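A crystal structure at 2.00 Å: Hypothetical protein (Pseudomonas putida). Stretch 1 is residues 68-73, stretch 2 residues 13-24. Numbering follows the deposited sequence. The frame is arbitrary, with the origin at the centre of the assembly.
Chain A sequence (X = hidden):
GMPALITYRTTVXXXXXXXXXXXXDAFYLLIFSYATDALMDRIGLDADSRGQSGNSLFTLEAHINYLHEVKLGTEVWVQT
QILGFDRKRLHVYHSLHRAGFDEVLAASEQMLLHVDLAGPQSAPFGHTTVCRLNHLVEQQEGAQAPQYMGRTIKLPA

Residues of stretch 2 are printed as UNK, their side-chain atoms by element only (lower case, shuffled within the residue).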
# COMPACT_ATOMS: atom_id res chain seq x y z
N HIS A 68 12.03 -7.53 -2.36
CA HIS A 68 12.38 -8.20 -3.59
C HIS A 68 11.31 -8.07 -4.65
O HIS A 68 10.09 -8.05 -4.38
CB HIS A 68 12.61 -9.68 -3.34
CG HIS A 68 13.74 -9.94 -2.41
ND1 HIS A 68 15.05 -9.93 -2.83
CD2 HIS A 68 13.77 -10.17 -1.08
CE1 HIS A 68 15.84 -10.17 -1.80
NE2 HIS A 68 15.09 -10.30 -0.72
N GLU A 69 11.79 -7.93 -5.87
CA GLU A 69 10.94 -7.99 -7.06
C GLU A 69 10.33 -9.37 -7.17
O GLU A 69 10.91 -10.37 -6.73
CB GLU A 69 11.75 -7.66 -8.33
CG GLU A 69 12.67 -8.80 -8.81
CD GLU A 69 13.84 -9.11 -7.84
OE1 GLU A 69 14.22 -8.22 -7.03
OE2 GLU A 69 14.37 -10.25 -7.89
N VAL A 70 9.14 -9.42 -7.76
CA VAL A 70 8.46 -10.67 -7.97
C VAL A 70 8.08 -10.72 -9.43
O VAL A 70 7.48 -9.78 -9.96
CB VAL A 70 7.23 -10.79 -7.04
CG1 VAL A 70 6.53 -12.09 -7.27
CG2 VAL A 70 7.67 -10.66 -5.58
N LYS A 71 8.47 -11.79 -10.09
CA LYS A 71 8.35 -11.88 -11.51
C LYS A 71 7.04 -12.56 -11.93
O LYS A 71 6.43 -13.34 -11.19
CB LYS A 71 9.57 -12.61 -12.11
CG LYS A 71 10.93 -11.95 -11.90
CD LYS A 71 12.03 -12.83 -12.47
CE LYS A 71 13.43 -12.26 -12.29
NZ LYS A 71 13.63 -10.92 -12.92
N LEU A 72 6.62 -12.28 -13.15
CA LEU A 72 5.52 -13.04 -13.79
C LEU A 72 5.56 -14.55 -13.54
O LEU A 72 6.59 -15.18 -13.72
CB LEU A 72 5.57 -12.82 -15.29
CG LEU A 72 4.43 -13.44 -16.12
CD1 LEU A 72 3.09 -12.79 -15.74
CD2 LEU A 72 4.72 -13.21 -17.60
N GLY A 73 4.43 -15.12 -13.12
CA GLY A 73 4.29 -16.57 -12.95
C GLY A 73 4.80 -17.11 -11.63
O GLY A 73 4.66 -18.30 -11.34
N UNK A 13 -0.03 -12.81 -12.12
CA UNK A 13 -0.65 -12.80 -13.45
C UNK A 13 -0.10 -11.62 -14.25
O UNK A 13 0.44 -10.68 -13.68
n UNK A 13 -4.96 -11.42 -12.60
o UNK A 13 -4.85 -13.08 -11.11
c UNK A 13 -2.75 -12.19 -11.94
c UNK A 13 -2.19 -12.70 -13.31
c UNK A 13 -4.29 -12.27 -11.86
N UNK A 14 -0.23 -11.69 -15.57
CA UNK A 14 0.27 -10.67 -16.47
C UNK A 14 -0.36 -9.30 -16.24
O UNK A 14 0.27 -8.31 -16.53
c UNK A 14 0.99 -10.94 -20.30
c UNK A 14 0.96 -10.32 -18.89
o UNK A 14 1.46 -10.24 -21.22
o UNK A 14 0.56 -12.11 -20.47
c UNK A 14 0.07 -11.08 -17.91
N UNK A 15 -1.57 -9.22 -15.68
CA UNK A 15 -2.14 -7.88 -15.47
C UNK A 15 -1.71 -7.23 -14.16
O UNK A 15 -2.13 -6.11 -13.86
c UNK A 15 -3.67 -7.83 -15.66
o UNK A 15 -3.75 -9.54 -14.04
o UNK A 15 -5.66 -8.81 -14.90
c UNK A 15 -4.41 -8.79 -14.79
N UNK A 16 -0.81 -7.90 -13.44
CA UNK A 16 -0.18 -7.30 -12.26
C UNK A 16 1.27 -6.83 -12.42
O UNK A 16 1.87 -6.31 -11.46
c UNK A 16 -0.22 -8.29 -11.10
c UNK A 16 -1.58 -8.56 -10.57
c UNK A 16 -3.30 -9.39 -9.35
c UNK A 16 -1.92 -9.50 -9.57
n UNK A 16 -3.77 -8.43 -10.21
c UNK A 16 -3.98 -10.19 -8.44
c UNK A 16 -2.74 -7.93 -10.92
c UNK A 16 -1.85 -11.22 -7.92
c UNK A 16 -3.24 -11.10 -7.73
c UNK A 16 -1.18 -10.43 -8.83
N UNK A 17 1.83 -7.01 -13.61
CA UNK A 17 3.23 -6.76 -13.83
C UNK A 17 3.43 -5.62 -14.81
O UNK A 17 2.56 -5.32 -15.60
c UNK A 17 4.03 -8.03 -14.25
c UNK A 17 3.80 -9.20 -13.26
c UNK A 17 3.74 -8.45 -15.66
N UNK A 18 4.59 -4.98 -14.71
CA UNK A 18 4.98 -3.89 -15.59
C UNK A 18 5.60 -4.50 -16.85
O UNK A 18 5.60 -5.72 -17.03
c UNK A 18 7.18 -3.55 -14.34
o UNK A 18 7.74 -3.02 -13.36
c UNK A 18 5.92 -2.90 -14.89
o UNK A 18 7.62 -4.59 -14.88
N UNK A 19 6.09 -3.64 -17.74
CA UNK A 19 6.60 -4.05 -19.03
C UNK A 19 7.73 -5.06 -18.89
O UNK A 19 7.91 -5.95 -19.73
c UNK A 19 7.46 -3.49 -24.09
c UNK A 19 8.56 -3.21 -23.32
o UNK A 19 7.67 -3.70 -25.44
c UNK A 19 7.18 -3.03 -21.32
c UNK A 19 7.05 -2.79 -19.83
c UNK A 19 6.07 -3.30 -22.12
c UNK A 19 8.42 -2.99 -21.95
c UNK A 19 6.21 -3.54 -23.51
N UNK A 20 8.48 -4.93 -17.80
CA UNK A 20 9.62 -5.78 -17.51
C UNK A 20 9.29 -7.06 -16.71
O UNK A 20 10.16 -7.85 -16.39
c UNK A 20 11.05 -3.70 -17.63
o UNK A 20 10.93 -3.69 -18.86
c UNK A 20 10.65 -4.94 -16.80
n UNK A 20 11.48 -2.65 -16.96
N UNK A 21 8.01 -7.28 -16.44
CA UNK A 21 7.56 -8.54 -15.86
C UNK A 21 7.65 -8.56 -14.35
O UNK A 21 7.54 -9.63 -13.75
N UNK A 22 7.76 -7.38 -13.73
CA UNK A 22 7.78 -7.29 -12.26
C UNK A 22 6.47 -6.83 -11.66
O UNK A 22 5.83 -5.89 -12.13
n UNK A 22 11.34 -6.14 -12.31
n UNK A 22 12.02 -8.17 -12.43
c UNK A 22 8.89 -6.38 -11.80
c UNK A 22 12.39 -6.91 -12.52
c UNK A 22 10.68 -8.21 -12.16
c UNK A 22 10.25 -6.93 -12.05
N UNK A 23 6.09 -7.51 -10.58
CA UNK A 23 4.89 -7.20 -9.82
C UNK A 23 4.91 -5.71 -9.42
O UNK A 23 5.87 -5.23 -8.79
c UNK A 23 3.74 -8.97 -6.53
c UNK A 23 4.83 -8.11 -8.59
c UNK A 23 3.59 -8.03 -7.69
c UNK A 23 2.32 -8.31 -8.46
N UNK A 24 3.87 -4.98 -9.81
CA UNK A 24 3.70 -3.57 -9.41
C UNK A 24 3.44 -3.46 -7.91
O UNK A 24 2.79 -4.35 -7.32
n UNK A 24 2.38 1.22 -11.74
c UNK A 24 2.25 -1.47 -9.81
c UNK A 24 2.57 -2.91 -10.23
n UNK A 24 1.23 -0.81 -11.95
c UNK A 24 1.87 0.23 -12.49
c UNK A 24 1.02 -0.96 -10.51
n UNK A 24 2.01 0.25 -13.81
O HOH W 1 10.94 -9.98 -14.86
O HOH W 2 8.11 -6.67 -8.24

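Position 13 carries three carbons, the third bearing one oxygen and one nitrogen, which is an amide on a two-carbon stem: Gln 13. Its CA-to-CB bond points away from stretch 1, and it is the backbone that meets Leu 72, most closely through C, 3.7 Å from Leu 72 CD1. Position 14 has three carbons ending in two oxygens, Glu 14; its N lies 3.5 Å from Leu 72 CD1. Position 15, two carbons and two oxygens, is Asp 15, turned away from stretch 1; its OD1 accepts a hydrogen bond from Gln 13 NE2 at 2.7 Å. Position 16 shows one carbon, then fused five- and six-membered rings with a single nitrogen: Trp 16, buried but not touching stretch 1.

At position 17 one carbon carries two more. This is Val 17, pointing toward stretch 1, with CG2 4.4 Å from Leu 72 CD1. Position 18 has two carbons and two oxygens and is out of reach of stretch 1, so Asp 18 works locally: OD1 accepts from the backbone N of position 22 at 3.0 Å, and weakly from N of position 20 at 3.1 Å. Position 19, one carbon, then a ring of six carbons bearing one oxygen, is Tyr 19, and position 20, two carbons with one oxygen and one nitrogen, is Asn 20; neither reaches stretch 1.

Position 21 has no side-chain atoms: Gly 21, closing a type I turn begun at Asp 18. At its backbone angles a CB would jam against the preceding carbonyl O. Position 22 has one carbon and a five-membered ring of three carbons and two nitrogens, His 22. Glu 69 CB lies over the ring face, 4.0 Å from the centroid, while Lys 71 NZ comes to the edge and donates a weak hydrogen bond to NE2 at 3.2 Å. Position 23, four carbons forked at the second, is Leu 23, buried, its CB 3.9 Å from Val 70 CB. Position 24, three carbons, a nitrogen, then a carbon with two nitrogens, is Arg 24, pointing away.

The rule is a single beta bridge, Lys 71 with His 22, held by backbone. Leu 23 N donates to Val 70 O at 2.7 Å, nearly straight, and Leu 72 N donates to Gly 21 O at 2.9 Å. Water 2 adds a relay, donating to Leu 23 O at 2.7 Å and accepting from Val 70 N at 3.0 Å. Side chains then dress this frame: Val 70 packs on Leu 23, Leu 72 on Val 17, and Glu 69 covers the imidazole.

Stretch 2 13-24: QEDWVDYNGHLR
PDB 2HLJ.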